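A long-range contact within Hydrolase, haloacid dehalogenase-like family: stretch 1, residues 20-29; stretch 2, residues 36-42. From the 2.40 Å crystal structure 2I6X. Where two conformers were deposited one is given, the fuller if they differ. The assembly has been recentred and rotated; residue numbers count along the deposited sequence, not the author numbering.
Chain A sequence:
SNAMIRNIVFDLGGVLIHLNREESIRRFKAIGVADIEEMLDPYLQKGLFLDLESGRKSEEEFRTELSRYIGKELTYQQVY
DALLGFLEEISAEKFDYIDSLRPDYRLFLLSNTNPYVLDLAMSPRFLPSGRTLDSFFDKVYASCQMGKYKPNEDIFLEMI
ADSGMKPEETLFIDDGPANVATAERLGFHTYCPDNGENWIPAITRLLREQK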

# COMPACT_ATOMS: atom_id res chain seq x y z
N ASN A 20 -11.84 -0.86 3.67
CA ASN A 20 -12.99 -0.74 4.57
C ASN A 20 -12.46 -0.79 5.99
O ASN A 20 -12.35 -1.88 6.58
CB ASN A 20 -13.98 -1.90 4.30
CG ASN A 20 -15.25 -1.85 5.19
OD1 ASN A 20 -15.41 -0.99 6.06
ND2 ASN A 20 -16.15 -2.81 4.97
N ARG A 21 -12.14 0.37 6.55
CA ARG A 21 -11.52 0.41 7.88
C ARG A 21 -12.46 -0.01 9.01
O ARG A 21 -12.01 -0.65 9.95
CB ARG A 21 -10.77 1.74 8.15
CG ARG A 21 -11.51 2.87 8.87
CD ARG A 21 -10.62 4.15 8.94
NE ARG A 21 -9.77 4.23 10.15
CZ ARG A 21 -10.18 4.76 11.31
NH1 ARG A 21 -9.35 4.81 12.37
NH2 ARG A 21 -11.42 5.24 11.43
N GLU A 22 -13.74 0.33 8.87
CA GLU A 22 -14.79 -0.01 9.83
C GLU A 22 -14.82 -1.52 10.14
O GLU A 22 -14.93 -1.94 11.30
CB GLU A 22 -16.17 0.42 9.29
CG GLU A 22 -16.34 1.93 9.02
CD GLU A 22 -15.57 2.43 7.79
OE1 GLU A 22 -15.02 3.56 7.87
OE2 GLU A 22 -15.53 1.72 6.76
N GLU A 23 -14.72 -2.31 9.07
CA GLU A 23 -14.77 -3.76 9.14
C GLU A 23 -13.57 -4.31 9.91
O GLU A 23 -13.72 -5.14 10.82
CB GLU A 23 -14.86 -4.36 7.74
CG GLU A 23 -14.76 -5.88 7.69
CD GLU A 23 -15.83 -6.57 8.51
OE1 GLU A 23 -15.56 -7.72 8.94
OE2 GLU A 23 -16.92 -5.98 8.75
N SER A 24 -12.37 -3.83 9.56
CA SER A 24 -11.20 -4.15 10.37
C SER A 24 -11.36 -3.68 11.82
O SER A 24 -10.97 -4.40 12.73
CB SER A 24 -9.93 -3.61 9.75
OG SER A 24 -8.79 -4.13 10.41
N ILE A 25 -11.94 -2.49 12.05
CA ILE A 25 -12.21 -2.04 13.43
C ILE A 25 -13.13 -3.06 14.16
O ILE A 25 -12.90 -3.36 15.33
CB ILE A 25 -12.83 -0.62 13.52
CG1 ILE A 25 -11.96 0.46 12.85
CG2 ILE A 25 -13.15 -0.24 14.97
CD1 ILE A 25 -10.54 0.61 13.37
N ARG A 26 -14.14 -3.56 13.46
CA ARG A 26 -15.09 -4.56 13.99
C ARG A 26 -14.37 -5.85 14.41
O ARG A 26 -14.59 -6.34 15.52
CB ARG A 26 -16.18 -4.86 12.95
CG ARG A 26 -17.38 -5.66 13.45
CD ARG A 26 -18.10 -6.38 12.29
NE ARG A 26 -17.33 -7.52 11.76
CZ ARG A 26 -17.75 -8.33 10.78
NH1 ARG A 26 -16.98 -9.33 10.37
NH2 ARG A 26 -18.93 -8.14 10.20
N ARG A 27 -13.51 -6.37 13.54
CA ARG A 27 -12.77 -7.60 13.81
C ARG A 27 -11.78 -7.45 14.97
O ARG A 27 -11.69 -8.32 15.87
CB ARG A 27 -12.09 -8.11 12.53
CG ARG A 27 -13.04 -8.49 11.40
CD ARG A 27 -12.29 -9.08 10.21
NE ARG A 27 -13.17 -9.28 9.07
CZ ARG A 27 -12.87 -9.99 7.97
NH1 ARG A 27 -11.69 -10.59 7.83
NH2 ARG A 27 -13.78 -10.10 7.00
N PHE A 28 -11.07 -6.31 15.00
CA PHE A 28 -10.17 -6.01 16.12
C PHE A 28 -10.86 -5.94 17.48
O PHE A 28 -10.34 -6.45 18.47
CB PHE A 28 -9.34 -4.76 15.86
CG PHE A 28 -8.09 -5.03 15.09
CD1 PHE A 28 -7.10 -5.87 15.61
CD2 PHE A 28 -7.89 -4.46 13.82
CE1 PHE A 28 -5.93 -6.13 14.89
CE2 PHE A 28 -6.72 -4.71 13.07
CZ PHE A 28 -5.74 -5.55 13.61
N LYS A 29 -12.03 -5.31 17.52
CA LYS A 29 -12.84 -5.28 18.72
C LYS A 29 -13.20 -6.70 19.17
O LYS A 29 -13.07 -7.02 20.36
CB LYS A 29 -14.11 -4.45 18.50
CG LYS A 29 -13.86 -2.97 18.51
CD LYS A 29 -15.11 -2.16 18.26
CE LYS A 29 -14.75 -0.69 18.29
NZ LYS A 29 -15.77 0.14 17.60
N ILE A 36 -8.87 0.12 19.52
CA ILE A 36 -8.36 -0.00 18.15
C ILE A 36 -8.54 1.24 17.29
O ILE A 36 -7.65 1.59 16.51
CB ILE A 36 -8.92 -1.25 17.38
CG1 ILE A 36 -8.27 -1.36 15.99
CG2 ILE A 36 -10.46 -1.25 17.30
CD1 ILE A 36 -6.77 -1.73 16.03
N GLU A 37 -9.69 1.89 17.41
CA GLU A 37 -10.04 3.01 16.56
C GLU A 37 -9.04 4.15 16.73
O GLU A 37 -8.60 4.77 15.76
CB GLU A 37 -11.47 3.44 16.85
CG GLU A 37 -12.01 4.53 15.95
CD GLU A 37 -13.51 4.42 15.73
OE1 GLU A 37 -14.12 5.45 15.35
OE2 GLU A 37 -14.07 3.31 15.95
N GLU A 38 -8.65 4.41 17.97
CA GLU A 38 -7.64 5.42 18.21
C GLU A 38 -6.22 4.93 17.86
O GLU A 38 -5.38 5.73 17.45
CB GLU A 38 -7.74 6.02 19.63
CG GLU A 38 -6.63 5.66 20.61
CD GLU A 38 -7.11 5.66 22.05
OE1 GLU A 38 -6.77 6.61 22.80
OE2 GLU A 38 -7.85 4.72 22.41
N MSE A 39 -5.98 3.63 18.03
CA MSE A 39 -4.69 3.02 17.66
C MSE A 39 -4.44 3.13 16.16
O MSE A 39 -3.30 3.30 15.73
CB MSE A 39 -4.60 1.55 18.11
CG MSE A 39 -4.27 1.34 19.60
SE MSE A 39 -3.28 -0.33 20.03
CE MSE A 39 -4.47 -1.60 19.19
N LEU A 40 -5.52 3.05 15.38
CA LEU A 40 -5.49 3.13 13.91
C LEU A 40 -5.71 4.55 13.32
O LEU A 40 -5.81 4.68 12.10
CB LEU A 40 -6.53 2.17 13.30
CG LEU A 40 -6.07 0.85 12.67
CD1 LEU A 40 -4.78 0.33 13.26
CD2 LEU A 40 -7.15 -0.24 12.69
N ASP A 41 -5.79 5.58 14.16
CA ASP A 41 -6.00 6.95 13.70
C ASP A 41 -4.67 7.70 13.44
O ASP A 41 -3.72 7.56 14.22
CB ASP A 41 -6.90 7.70 14.71
CG ASP A 41 -6.56 9.19 14.82
OD1 ASP A 41 -7.16 10.00 14.08
OD2 ASP A 41 -5.69 9.54 15.65
N PRO A 42 -4.61 8.51 12.34
CA PRO A 42 -3.45 9.38 12.01
C PRO A 42 -3.21 10.54 13.00
O PRO A 42 -3.05 11.70 12.60
CB PRO A 42 -3.80 9.93 10.62
CG PRO A 42 -4.92 9.03 10.09
CD PRO A 42 -5.67 8.59 11.31
O HOH W 1 -14.04 2.79 18.81

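Apolar packing carries most of this contact, which buries 404 Å² summed over both sides. I36 contributes the largest share, 89 Å². Its CA-to-CB bond points toward the helix of stretch 1, and its branched side chain meets three residues there: I36 CG2 lies 3.7 Å from I25 CG2 and 4.0 Å from K29 CG, while I36 CG1 lies 3.6 Å from F28 CB. I36 CD1 sits 3.9 Å from the centroid of the F28 ring and 24° off the ring normal, a CH-pi contact over the face.

I25 starts sideways, but with chi1 and chi2 both m its end comes nearer. Beta-branching gives I25 two methyl ends: I25 CG2 packs against I36 CG2, and I25 CD1 touches both I36 CG1 (4.0 Å) and L40 CD2 (3.6 Å), the latter one turn further along stretch 2. The backbone bond from L40 N to I36 O (2.8 Å) spans that turn, and the CA-to-CB bonds of I36 and L40 both point toward stretch 1. L40 CD2 also approaches F28 CD2, at 4.4 Å and obliquely to the ring.

Charged groups border this apolar centre. K29 extends along chi2 to chi4, all t, and forms a long salt bridge with E37, K29 NZ to E37 OE2 being 4.0 Å. Water 1 links the same two groups, donating to E37 OE2 at 2.9 Å and accepting a weak bond from K29 NZ at 3.4 Å. The aliphatic part of K29 meanwhile covers I36.

The CA-to-CB bond of R21, one turn before I25, points toward stretch 2, and the side chain brings its guanidinium edge to the backbone where that helix ends. R21 NH1 is 3.5 Å from E37 O and 3.6 Å from L40 O. No clear direct hydrogen bond crosses between the stretches, so the evidence for their association rests chiefly on apolar burial.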